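Local coordinates for 3,5-epimerase/4-reductase (Arabidopsis thaliana, PDB 4QQR), which catalyses the 3,5-epimerisation of dTDP-4-keto-6-deoxyglucose and the NADPH-dependent reduction that follows, giving dTDP-beta-L-rhamnose, at the interface of chains A and B. Coordinates in Å, arbitrary orientation; residue numbers count along the deposited sequence, not the author numbering. Chains: chain A/B, 3,5-epimerase/4-reductase.

Contact 1: the interface of chains A and B. Residues chain A 49, 96, 99; chain B 47-48, 84, 88, 92.
The carboxylate oxygen OD2 of A:Asp99 takes a hydrogen bond and salt bridge from B:Arg88 NH1 of the partner chain at 3.0 Å. The protein belongs to the dTDP-4-dehydrorhamnose reductase family, with a Rossmann fold, and this patch lies on a two-fold symmetric interface between two copies. The oxygen uses its syn lone pair, and it lies in the guanidinium plane at the edge of that group. The two flat groups are nonetheless turned 58° apart. CG of A:Asp99 is anti to its backbone N (chi1 -165°), which brings the carboxylate to the partner helix. The B:Arg88 chain bends at chi3 (72°), which turns the guanidinium back toward the carboxylate. B:Arg88 CD packs 3.6 Å from A:Asp99 CG.

The other oxygen takes a second arginine, from its own chain. A:Arg49 NH2 reaches A:Asp99 OD1 at 3.1 Å on the anti side, and a weaker bond comes from NH1. A:Asp99 would probably offset part of the like charges of the two guanidinium groups, whose A:Arg49 NH1 and B:Arg88 NE lie 4.6 Å apart. An alanine in place of A:Asp99 would probably leave both guanidinium groups without their shared partner, with their like charges less well offset and B:Arg88 free to turn.

Farther along, A:Arg49 CD lies against the B:Gln47 carbonyl and 3.9 Å from B:Gln47 CB. B:Asp48 CB is 4.0 Å from A:Arg49 CD. Between the helices, A:Thr96 OG1 comes within 4.1 Å of the B:Ala92 methyl CB, a loose contact.

Contact 2: the interface of chains A and B. Residues chain A 99, 102, 157-158; chain B 80-81, 84, 88.
Helix 80-103 of chain A and helix 80-104 of chain B run roughly antiparallel, so the end of the A helix, at A:Arg102, faces the start of the B helix. A:Arg102 is extended from CG to NE, with CG anti to the backbone N (chi1 -176°), and its tip reaches B:Glu80. A:Arg102 NH2 forms a nearly straight hydrogen bond and salt bridge to the carboxylate oxygen B:Glu80 OE1, modelled at 2.5 Å, a length that carries no weight at this resolution. The oxygen lies in the guanidinium plane but is met from above its own carboxylate plane. The two planes are 82° apart.

Water 1 ties the pair to a third group. It lies 3.0 Å from A:Arg102 NE and 2.8 Å from the backbone O of A:Asn157. It also pairs with B:Glu80 OE1 at 3.0 Å, so this oxygen has both a direct and a water-borne link to the arginine.

B:Val84 fills the apolar side. Its CG2 methyl sits over one face of the A:Tyr158 ring, 3.9 Å from the centroid and offset toward the rim. B:Val84 CG2 also touches A:Arg102 CD at 3.8 Å. B:Val84 CB lies over a face of the A:Arg102 guanidinium, near its rim. The valine thus packs against both the ring and the arginine. This patch joins a charged pair to a hydrophobic contact and probably holds the two helices in register in the two-chain assembly deposited here.

Contact 1: the interface of chains A and B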
# COMPACT_ATOMS: atom_id res chain seq x y z
N ARG A 49 13.98 5.93 -8.41
CA ARG A 49 14.20 7.30 -7.92
C ARG A 49 15.11 8.11 -8.80
O ARG A 49 14.73 9.14 -9.33
CB ARG A 49 14.84 7.28 -6.53
CG ARG A 49 14.06 6.58 -5.47
CD ARG A 49 14.71 6.84 -4.13
NE ARG A 49 14.62 8.24 -3.73
CZ ARG A 49 13.65 8.74 -2.97
NH1 ARG A 49 12.67 7.94 -2.55
NH2 ARG A 49 13.63 10.03 -2.64
N THR A 96 7.13 6.73 -4.66
CA THR A 96 8.48 7.27 -4.92
C THR A 96 8.42 8.67 -5.51
O THR A 96 9.17 9.56 -5.08
CB THR A 96 9.31 6.36 -5.84
OG1 THR A 96 9.69 5.18 -5.13
CG2 THR A 96 10.57 7.06 -6.30
N ASP A 99 7.32 11.28 -2.94
CA ASP A 99 8.38 11.47 -1.97
C ASP A 99 9.37 12.52 -2.44
O ASP A 99 9.66 13.49 -1.74
CB ASP A 99 9.11 10.14 -1.77
CG ASP A 99 9.99 10.13 -0.55
OD1 ASP A 99 11.20 10.39 -0.68
OD2 ASP A 99 9.45 9.88 0.55
N GLN B 47 15.18 2.23 -0.78
CA GLN B 47 14.56 3.36 -1.48
C GLN B 47 14.77 3.37 -3.02
O GLN B 47 13.90 3.85 -3.75
CB GLN B 47 14.96 4.70 -0.84
CG GLN B 47 16.32 4.72 -0.16
CD GLN B 47 16.25 4.65 1.37
OE1 GLN B 47 16.15 3.56 1.96
NE2 GLN B 47 16.32 5.81 2.02
N ASP B 48 15.90 2.85 -3.51
CA ASP B 48 16.12 2.82 -4.97
C ASP B 48 16.49 1.49 -5.62
O ASP B 48 17.37 0.76 -5.18
CB ASP B 48 17.09 3.92 -5.43
CG ASP B 48 18.40 3.88 -4.70
OD1 ASP B 48 18.39 3.67 -3.46
OD2 ASP B 48 19.44 4.08 -5.36
N VAL B 84 6.29 9.58 6.26
CA VAL B 84 6.85 9.56 4.90
C VAL B 84 8.14 8.71 4.84
O VAL B 84 8.30 7.89 3.93
CB VAL B 84 7.10 11.00 4.33
CG1 VAL B 84 8.02 10.95 3.16
CG2 VAL B 84 5.80 11.65 3.91
N ARG B 88 8.73 5.21 2.65
CA ARG B 88 9.84 5.11 1.71
C ARG B 88 10.62 3.80 1.85
O ARG B 88 11.11 3.26 0.86
CB ARG B 88 10.78 6.30 1.89
CG ARG B 88 11.93 6.40 0.93
CD ARG B 88 12.45 7.84 0.83
NE ARG B 88 13.17 8.29 2.02
CZ ARG B 88 12.74 9.23 2.87
NH1 ARG B 88 11.58 9.83 2.67
NH2 ARG B 88 13.48 9.57 3.93
N ALA B 92 7.54 1.39 -0.27
CA ALA B 92 8.19 1.50 -1.58
C ALA B 92 9.39 0.58 -1.69
O ALA B 92 9.48 -0.23 -2.61
CB ALA B 92 8.61 2.93 -1.87

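Contact 2: the interface of chains A and B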
# COMPACT_ATOMS: atom_id res chain seq x y z
N ASP A 99 7.32 11.28 -2.94
CA ASP A 99 8.38 11.47 -1.97
C ASP A 99 9.37 12.52 -2.44
O ASP A 99 9.66 13.49 -1.74
CB ASP A 99 9.11 10.14 -1.77
CG ASP A 99 9.99 10.13 -0.55
OD1 ASP A 99 11.20 10.39 -0.68
OD2 ASP A 99 9.45 9.88 0.55
N ARG A 102 7.88 15.86 -2.60
CA ARG A 102 7.71 16.43 -1.28
C ARG A 102 9.04 17.00 -0.77
O ARG A 102 9.09 18.15 -0.33
CB ARG A 102 7.17 15.39 -0.31
CG ARG A 102 6.89 15.95 1.05
CD ARG A 102 6.61 14.86 2.05
NE ARG A 102 6.65 15.37 3.42
CZ ARG A 102 7.73 15.34 4.19
NH1 ARG A 102 8.86 14.82 3.74
NH2 ARG A 102 7.68 15.83 5.42
N ASN A 157 -0.51 11.30 3.60
CA ASN A 157 0.63 11.69 4.41
C ASN A 157 1.60 12.63 3.69
O ASN A 157 2.51 13.17 4.33
CB ASN A 157 1.40 10.46 4.91
CG ASN A 157 0.53 9.50 5.68
OD1 ASN A 157 0.04 9.82 6.77
ND2 ASN A 157 0.34 8.29 5.14
N TYR A 158 1.42 12.80 2.38
CA TYR A 158 2.24 13.75 1.60
C TYR A 158 1.49 15.04 1.34
O TYR A 158 0.70 15.13 0.41
CB TYR A 158 2.67 13.15 0.25
CG TYR A 158 3.48 11.89 0.37
CD1 TYR A 158 4.86 11.92 0.23
CD2 TYR A 158 2.86 10.68 0.66
CE1 TYR A 158 5.60 10.76 0.35
CE2 TYR A 158 3.60 9.52 0.79
CZ TYR A 158 4.97 9.56 0.63
OH TYR A 158 5.69 8.40 0.76
N GLU B 80 4.40 13.68 10.11
CA GLU B 80 4.48 13.48 8.66
C GLU B 80 5.88 13.02 8.18
O GLU B 80 6.01 12.02 7.45
CB GLU B 80 4.03 14.74 7.90
CG GLU B 80 4.57 16.05 8.50
CD GLU B 80 4.99 17.07 7.43
OE1 GLU B 80 5.46 16.66 6.35
OE2 GLU B 80 4.83 18.29 7.69
N SER B 81 6.91 13.73 8.60
CA SER B 81 8.26 13.45 8.13
C SER B 81 8.64 12.00 8.41
O SER B 81 9.22 11.33 7.56
CB SER B 81 9.26 14.40 8.78
OG SER B 81 10.21 14.84 7.83
N VAL B 84 6.29 9.58 6.26
CA VAL B 84 6.85 9.56 4.90
C VAL B 84 8.14 8.71 4.84
O VAL B 84 8.30 7.89 3.93
CB VAL B 84 7.10 11.00 4.33
CG1 VAL B 84 8.02 10.95 3.16
CG2 VAL B 84 5.80 11.65 3.91
N ARG B 88 8.73 5.21 2.65
CA ARG B 88 9.84 5.11 1.71
C ARG B 88 10.62 3.80 1.85
O ARG B 88 11.11 3.26 0.86
CB ARG B 88 10.78 6.30 1.89
CG ARG B 88 11.93 6.40 0.93
CD ARG B 88 12.45 7.84 0.83
NE ARG B 88 13.17 8.29 2.02
CZ ARG B 88 12.74 9.23 2.87
NH1 ARG B 88 11.58 9.83 2.67
NH2 ARG B 88 13.48 9.57 3.93
O HOH W 1 3.70 15.68 4.09

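The centres of the C-alpha atoms of contact 1 and contact 2 are about 9 Å apart. They share A:Asp99, B:Val84 and B:Arg88, and both lie mainly on helix 80-103 of chain A and helix 80-104 of chain B. Contact 1 adds the start of helix 49-59 in chain A and a loop of chain B. Contact 2 adds the loop after helix 143-155 in chain A. Together they form one continuous strip along the helix pair, with ion pairs in both parts. The two-fold repeats each patch with the chains exchanged. The strip is therefore likely to support a dimer, although the structure alone does not prove one in solution.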